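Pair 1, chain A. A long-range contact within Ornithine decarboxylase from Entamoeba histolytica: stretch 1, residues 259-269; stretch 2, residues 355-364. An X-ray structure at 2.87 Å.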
# COMPACT_ATOMS: atom_id res chain seq x y z
N GLY A 259 -2.35 9.93 16.16
CA GLY A 259 -1.79 10.05 14.81
C GLY A 259 -2.76 10.73 13.86
O GLY A 259 -2.48 11.82 13.37
N ARG A 260 -3.89 10.07 13.62
CA ARG A 260 -4.94 10.58 12.73
C ARG A 260 -5.47 11.95 13.17
O ARG A 260 -5.81 12.78 12.33
CB ARG A 260 -6.09 9.56 12.64
CG ARG A 260 -7.27 10.00 11.78
CD ARG A 260 -8.36 8.94 11.74
NE ARG A 260 -8.06 7.87 10.79
CZ ARG A 260 -8.42 7.88 9.51
NH1 ARG A 260 -9.10 8.90 9.00
NH2 ARG A 260 -8.10 6.86 8.72
N TYR A 261 -5.52 12.17 14.48
CA TYR A 261 -5.99 13.43 15.05
C TYR A 261 -5.12 14.62 14.62
O TYR A 261 -5.64 15.66 14.22
CB TYR A 261 -6.06 13.33 16.58
CG TYR A 261 -6.37 14.63 17.29
CD1 TYR A 261 -7.69 15.08 17.41
CD2 TYR A 261 -5.36 15.41 17.84
CE1 TYR A 261 -7.98 16.27 18.06
CE2 TYR A 261 -5.64 16.60 18.49
CZ TYR A 261 -6.95 17.03 18.59
OH TYR A 261 -7.23 18.21 19.24
N MET A 262 -3.80 14.46 14.71
CA MET A 262 -2.86 15.53 14.41
C MET A 262 -2.63 15.70 12.90
O MET A 262 -2.52 16.83 12.42
CB MET A 262 -1.52 15.28 15.11
CG MET A 262 -1.59 15.21 16.63
SD MET A 262 -1.94 16.80 17.40
CE MET A 262 -1.78 16.38 19.13
N ALA A 263 -2.57 14.59 12.18
CA ALA A 263 -2.19 14.58 10.77
C ALA A 263 -3.30 15.01 9.81
O ALA A 263 -3.02 15.49 8.70
CB ALA A 263 -1.65 13.21 10.37
N SER A 264 -4.56 14.85 10.23
CA SER A 264 -5.72 15.11 9.37
C SER A 264 -5.76 16.54 8.83
O SER A 264 -5.72 16.76 7.62
CB SER A 264 -7.03 14.78 10.09
OG SER A 264 -7.23 15.63 11.21
N ASN A 265 -5.81 17.52 9.73
CA ASN A 265 -5.95 18.92 9.35
C ASN A 265 -4.64 19.58 8.92
O ASN A 265 -4.59 20.78 8.68
CB ASN A 265 -6.61 19.71 10.48
CG ASN A 265 -7.92 19.10 10.95
OD1 ASN A 265 -8.76 18.69 10.14
ND2 ASN A 265 -8.10 19.02 12.26
N ALA A 266 -3.59 18.77 8.81
CA ALA A 266 -2.25 19.25 8.46
C ALA A 266 -2.08 19.51 6.96
O ALA A 266 -1.47 20.51 6.57
CB ALA A 266 -1.19 18.28 8.95
N PHE A 267 -2.61 18.61 6.14
CA PHE A 267 -2.44 18.69 4.70
C PHE A 267 -3.75 18.78 3.93
O PHE A 267 -4.78 18.27 4.38
CB PHE A 267 -1.63 17.49 4.19
CG PHE A 267 -0.19 17.49 4.63
CD1 PHE A 267 0.77 18.20 3.92
CD2 PHE A 267 0.20 16.78 5.76
CE1 PHE A 267 2.09 18.20 4.32
CE2 PHE A 267 1.52 16.78 6.17
CZ PHE A 267 2.47 17.49 5.45
N HIS A 268 -3.70 19.44 2.78
CA HIS A 268 -4.83 19.52 1.87
C HIS A 268 -4.38 19.14 0.49
O HIS A 268 -3.45 19.75 -0.06
CB HIS A 268 -5.44 20.92 1.87
CG HIS A 268 -5.84 21.41 3.24
ND1 HIS A 268 -6.90 20.93 3.90
CD2 HIS A 268 -5.27 22.38 4.06
CE1 HIS A 268 -7.01 21.55 5.09
NE2 HIS A 268 -6.01 22.44 5.19
N LEU A 269 -5.02 18.12 -0.08
CA LEU A 269 -4.66 17.63 -1.41
C LEU A 269 -5.44 18.38 -2.49
O LEU A 269 -6.66 18.53 -2.39
CB LEU A 269 -4.92 16.13 -1.51
CG LEU A 269 -4.55 15.38 -2.80
CD1 LEU A 269 -3.04 15.35 -3.01
CD2 LEU A 269 -5.11 13.97 -2.78
N LEU A 355 -9.69 19.43 -8.22
CA LEU A 355 -10.38 18.95 -7.02
C LEU A 355 -9.54 19.22 -5.78
O LEU A 355 -8.34 18.96 -5.76
CB LEU A 355 -10.64 17.44 -7.12
CG LEU A 355 -11.87 16.89 -7.85
CD1 LEU A 355 -11.87 17.22 -9.33
CD2 LEU A 355 -11.94 15.39 -7.65
N LEU A 356 -10.18 19.75 -4.73
CA LEU A 356 -9.53 19.90 -3.43
C LEU A 356 -10.12 18.90 -2.44
O LEU A 356 -11.32 18.92 -2.16
CB LEU A 356 -9.66 21.33 -2.90
CG LEU A 356 -9.37 21.63 -1.42
CD1 LEU A 356 -7.89 21.47 -1.08
CD2 LEU A 356 -9.85 23.02 -1.04
N PHE A 357 -9.26 18.03 -1.92
CA PHE A 357 -9.64 17.10 -0.86
C PHE A 357 -9.23 17.70 0.48
O PHE A 357 -8.04 17.68 0.83
CB PHE A 357 -8.97 15.73 -1.07
CG PHE A 357 -9.44 15.01 -2.31
CD1 PHE A 357 -8.82 15.24 -3.54
CD2 PHE A 357 -10.48 14.09 -2.24
CE1 PHE A 357 -9.25 14.57 -4.68
CE2 PHE A 357 -10.91 13.42 -3.38
CZ PHE A 357 -10.29 13.66 -4.60
N PRO A 358 -10.20 18.26 1.23
CA PRO A 358 -9.90 18.94 2.49
C PRO A 358 -9.50 17.95 3.58
O PRO A 358 -10.12 16.89 3.72
CB PRO A 358 -11.22 19.63 2.85
CG PRO A 358 -12.07 19.55 1.63
CD PRO A 358 -11.64 18.30 0.93
N ASN A 359 -8.47 18.32 4.34
CA ASN A 359 -7.97 17.52 5.46
C ASN A 359 -7.54 16.11 5.08
O ASN A 359 -8.28 15.14 5.28
CB ASN A 359 -8.97 17.50 6.63
CG ASN A 359 -9.45 18.89 7.01
OD1 ASN A 359 -8.66 19.82 7.17
ND2 ASN A 359 -10.76 19.03 7.18
N MET A 360 -6.34 16.00 4.51
CA MET A 360 -5.74 14.72 4.16
C MET A 360 -4.48 14.50 5.00
O MET A 360 -4.37 15.04 6.10
CB MET A 360 -5.42 14.65 2.66
CG MET A 360 -6.63 14.79 1.75
SD MET A 360 -7.77 13.39 1.80
CE MET A 360 -6.85 12.15 0.89
N GLY A 361 -3.55 13.70 4.50
CA GLY A 361 -2.30 13.44 5.21
C GLY A 361 -2.44 12.40 6.31
O GLY A 361 -1.45 11.79 6.72
N ALA A 362 -3.67 12.21 6.79
CA ALA A 362 -3.96 11.18 7.79
C ALA A 362 -3.86 9.80 7.15
O ALA A 362 -4.80 9.33 6.50
CB ALA A 362 -5.34 11.40 8.39
N TYR A 363 -2.69 9.17 7.33
CA TYR A 363 -2.35 7.87 6.72
C TYR A 363 -2.23 7.88 5.19
O TYR A 363 -1.78 6.90 4.59
CB TYR A 363 -3.30 6.75 7.18
CG TYR A 363 -2.96 6.16 8.53
CD1 TYR A 363 -1.85 5.32 8.69
CD2 TYR A 363 -3.75 6.42 9.65
CE1 TYR A 363 -1.54 4.77 9.93
CE2 TYR A 363 -3.45 5.88 10.89
CZ TYR A 363 -2.35 5.05 11.02
OH TYR A 363 -2.04 4.51 12.25
N THR A 364 -2.64 8.99 4.56
CA THR A 364 -2.63 9.10 3.10
C THR A 364 -1.30 9.63 2.54
O THR A 364 -1.10 9.64 1.33
CB THR A 364 -3.79 9.98 2.58
OG1 THR A 364 -3.71 11.29 3.15
CG2 THR A 364 -5.14 9.35 2.92

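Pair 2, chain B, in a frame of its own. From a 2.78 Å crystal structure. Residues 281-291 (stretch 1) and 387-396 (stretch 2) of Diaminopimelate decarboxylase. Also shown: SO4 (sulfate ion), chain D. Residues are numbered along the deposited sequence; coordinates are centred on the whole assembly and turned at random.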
# COMPACT_ATOMS: atom_id res chain seq x y z
N GLY B 281 -17.69 -4.39 7.04
CA GLY B 281 -17.03 -3.48 6.13
C GLY B 281 -17.04 -4.01 4.72
O GLY B 281 -17.66 -3.42 3.82
N THR B 282 -16.38 -5.15 4.51
CA THR B 282 -16.37 -5.80 3.20
C THR B 282 -17.79 -6.09 2.72
O THR B 282 -18.14 -5.77 1.58
CB THR B 282 -15.54 -7.08 3.27
OG1 THR B 282 -14.22 -6.77 3.72
CG2 THR B 282 -15.47 -7.75 1.91
N TYR B 283 -18.61 -6.68 3.58
CA TYR B 283 -19.94 -7.13 3.17
C TYR B 283 -20.82 -6.01 2.64
O TYR B 283 -21.78 -6.28 1.91
CB TYR B 283 -20.64 -7.83 4.33
CG TYR B 283 -21.67 -8.86 3.91
CD1 TYR B 283 -21.32 -10.18 3.70
CD2 TYR B 283 -23.01 -8.50 3.72
CE1 TYR B 283 -22.26 -11.13 3.31
CE2 TYR B 283 -23.95 -9.43 3.33
CZ TYR B 283 -23.57 -10.74 3.13
OH TYR B 283 -24.51 -11.68 2.75
N LEU B 284 -20.51 -4.76 2.97
CA LEU B 284 -21.37 -3.65 2.58
C LEU B 284 -20.95 -2.99 1.27
O LEU B 284 -21.81 -2.49 0.54
CB LEU B 284 -21.42 -2.60 3.69
CG LEU B 284 -22.43 -2.81 4.81
CD1 LEU B 284 -22.07 -1.94 6.00
CD2 LEU B 284 -23.84 -2.50 4.33
N VAL B 285 -19.66 -2.97 0.95
CA VAL B 285 -19.17 -2.11 -0.12
C VAL B 285 -18.32 -2.87 -1.15
O VAL B 285 -18.02 -2.33 -2.22
CB VAL B 285 -18.37 -0.92 0.45
CG1 VAL B 285 -19.27 -0.00 1.26
CG2 VAL B 285 -17.20 -1.42 1.29
N ALA B 286 -17.93 -4.10 -0.83
CA ALA B 286 -17.01 -4.85 -1.70
C ALA B 286 -17.54 -4.98 -3.13
O ALA B 286 -16.94 -4.43 -4.06
CB ALA B 286 -16.74 -6.24 -1.14
N MET B 287 -18.64 -5.70 -3.31
CA MET B 287 -19.21 -5.89 -4.64
C MET B 287 -19.86 -4.63 -5.20
O MET B 287 -20.30 -4.65 -6.36
CB MET B 287 -20.24 -7.02 -4.63
CG MET B 287 -19.70 -8.35 -4.13
SD MET B 287 -18.15 -8.88 -4.91
CE MET B 287 -18.58 -8.80 -6.64
N ALA B 288 -19.94 -3.56 -4.43
CA ALA B 288 -20.56 -2.33 -4.89
C ALA B 288 -19.60 -1.42 -5.64
O ALA B 288 -20.03 -0.41 -6.20
CB ALA B 288 -21.17 -1.56 -3.71
N GLY B 289 -18.31 -1.75 -5.67
CA GLY B 289 -17.33 -0.91 -6.31
C GLY B 289 -16.52 -1.68 -7.33
O GLY B 289 -16.31 -2.89 -7.20
N ALA B 290 -16.05 -0.97 -8.35
CA ALA B 290 -15.31 -1.59 -9.43
C ALA B 290 -14.28 -0.61 -9.99
O ALA B 290 -14.58 0.57 -10.18
CB ALA B 290 -16.24 -2.05 -10.56
N LEU B 291 -13.08 -1.12 -10.23
CA LEU B 291 -12.04 -0.34 -10.90
C LEU B 291 -12.24 -0.42 -12.41
O LEU B 291 -12.35 -1.52 -12.97
CB LEU B 291 -10.65 -0.84 -10.51
CG LEU B 291 -9.47 -0.24 -11.28
CD1 LEU B 291 -9.26 1.22 -10.89
CD2 LEU B 291 -8.21 -1.05 -11.07
N LEU B 387 -10.91 -2.60 -19.17
CA LEU B 387 -10.81 -3.69 -18.21
C LEU B 387 -11.49 -3.27 -16.92
O LEU B 387 -11.25 -2.16 -16.43
CB LEU B 387 -9.35 -4.08 -17.95
CG LEU B 387 -9.13 -5.39 -17.19
CD1 LEU B 387 -7.95 -6.16 -17.76
CD2 LEU B 387 -8.93 -5.13 -15.70
N VAL B 388 -12.34 -4.14 -16.38
CA VAL B 388 -13.12 -3.84 -15.19
C VAL B 388 -12.78 -4.86 -14.12
O VAL B 388 -13.02 -6.06 -14.30
CB VAL B 388 -14.63 -3.83 -15.48
CG1 VAL B 388 -15.41 -3.70 -14.18
CG2 VAL B 388 -14.98 -2.70 -16.43
N MET B 389 -12.23 -4.40 -13.00
CA MET B 389 -11.93 -5.24 -11.85
C MET B 389 -13.05 -5.05 -10.83
O MET B 389 -13.14 -3.99 -10.20
CB MET B 389 -10.57 -4.90 -11.24
CG MET B 389 -9.45 -5.84 -11.66
SD MET B 389 -7.86 -5.43 -10.91
CE MET B 389 -7.64 -6.83 -9.80
N ASP B 390 -13.90 -6.06 -10.68
CA ASP B 390 -15.03 -5.98 -9.78
C ASP B 390 -14.61 -6.37 -8.36
O ASP B 390 -13.50 -6.83 -8.11
CB ASP B 390 -16.17 -6.88 -10.27
CG ASP B 390 -16.98 -6.23 -11.38
OD1 ASP B 390 -17.32 -5.04 -11.24
OD2 ASP B 390 -17.27 -6.91 -12.38
N GLY B 391 -15.54 -6.18 -7.42
CA GLY B 391 -15.24 -6.43 -6.02
C GLY B 391 -14.18 -5.52 -5.45
O GLY B 391 -13.49 -5.89 -4.50
N SER B 392 -14.03 -4.32 -6.02
CA SER B 392 -12.97 -3.39 -5.64
C SER B 392 -13.50 -2.19 -4.88
O SER B 392 -12.92 -1.11 -4.92
CB SER B 392 -12.20 -2.94 -6.88
OG SER B 392 -11.65 -4.05 -7.57
N GLY B 393 -14.62 -2.36 -4.17
CA GLY B 393 -15.19 -1.30 -3.37
C GLY B 393 -14.80 -1.30 -1.91
O GLY B 393 -15.19 -0.40 -1.17
N ALA B 394 -14.02 -2.30 -1.48
CA ALA B 394 -13.59 -2.42 -0.10
C ALA B 394 -12.08 -2.55 -0.06
O ALA B 394 -11.50 -3.41 -0.73
CB ALA B 394 -14.24 -3.63 0.58
N TYR B 395 -11.43 -1.68 0.72
CA TYR B 395 -9.98 -1.72 0.93
C TYR B 395 -9.22 -1.59 -0.38
O TYR B 395 -8.20 -2.25 -0.60
CB TYR B 395 -9.58 -2.98 1.69
CG TYR B 395 -10.32 -3.15 2.99
CD1 TYR B 395 -10.02 -2.35 4.09
CD2 TYR B 395 -11.33 -4.09 3.12
CE1 TYR B 395 -10.70 -2.49 5.28
CE2 TYR B 395 -12.01 -4.25 4.31
CZ TYR B 395 -11.69 -3.44 5.39
OH TYR B 395 -12.37 -3.58 6.58
N CYS B 396 -9.72 -0.73 -1.27
CA CYS B 396 -9.01 -0.39 -2.50
C CYS B 396 -8.77 1.11 -2.57
O CYS B 396 -7.63 1.55 -2.41
CB CYS B 396 -9.78 -0.90 -3.73
SG CYS B 396 -9.94 -2.70 -3.80
S SO4 D . -14.50 -6.54 7.42
O1 SO4 D . -14.15 -7.50 6.38
O2 SO4 D . -15.87 -6.78 7.86
O3 SO4 D . -14.39 -5.18 6.89
O4 SO4 D . -13.58 -6.69 8.54
O HOH W 1 -18.13 -5.41 -7.99

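Where do the two contacts differ most sharply? They part at the position of Phe A267 in pair 1 and Gly B289 in pair 2, which superpose with CA atoms 0.8 Å apart. Phe A267 sets its ring beside Gly A361, with Phe A267 CD2 4.2 Å from Gly A361 CA. Gly B289 has no side chain, and the loop lies where one would start: an ideal CB on Gly B289 would be 2.5 Å from Gly B393 CA. Gly B289 CA lies 3.7 Å from Gly B393 CA, against 5.3 Å from Phe A267 CA to Gly A361 CA. Each solution needs glycine in the loop. A CB on Gly A361 would fall 2.8 Å from Phe A267 CD2; one on Gly B393 would meet backbone instead, 2.0 Å from Val B285 O and 2.7 Å from Gly B289 N.

What geometry do they share? In both, a short helix leads through a bend into a strand, which runs roughly antiparallel to the strand of stretch 2, at 151° in pair 1 and 144° in pair 2. The 14 central residues superpose with an RMSD of 0.8 Å. The common anchor is a two-way backbone pair. In pair 1, Phe A357 N donates to Leu A269 O (2.7 Å) and Leu A269 N to Phe A357 O (3.2 Å); in pair 2, Met B389 N donates to Leu B291 O and Leu B291 N to Met B389 O, both at 2.9 Å. The leucines match and both take chi1 t, chi2 p, but their neighbours differ. Leu A269 CD2 packs 4.0 Å from Phe A357 CD1, while Leu B291 CB lies 4.1 Å from Met B389 CB.

How is the next part of stretch 2 held? One bond recurs at matched positions: Met A360 N donates to Phe A267 O (2.8 Å), as the matching Ser B392 N does to Gly B289 O (2.9 Å). The other supports differ. In pair 1, the His A268 ring accepts at its edge, with Asn A359 N 3.1 Å from His A268 ND1. Its counterpart Ala B290 offers no such acceptor, and Gly B391 N, at the position of Asn A359, donates instead to water 1 (2.8 Å). That water also reaches Met B287 O (2.8 Å) and Gly B289 O (3.2 Å), joining the stretches. Pair 2 adds a backbone bond from Gly B393 N to Ala B286 O, 3.1 Å.

What happens where the helix meets the end of the loop? A matched alanine packs against it in each: Ala A362 CB lies 4.1 Å from Ser A264 CB, and Ala B394 CB 4.0 Å from Ala B286 CB, with Val B285 CG2 also 3.8 Å from Ala B394 CB. Beyond it, Arg A260 stretches past the alanine, Arg A260 CG 4.1 Å from Ala A362 CB, and Arg A260 NH2 comes 4.5 Å from Tyr A363 CD2. The shorter Thr B282 also meets the tyrosine, with Thr B282 OG1 3.4 Å from Tyr B395 CE2, and both bind a sulfate, probably from the crystallisation liquor, through Thr B282 OG1 to SO4 O1 (2.8 Å) and Tyr B395 OH to SO4 O3 (2.6 Å).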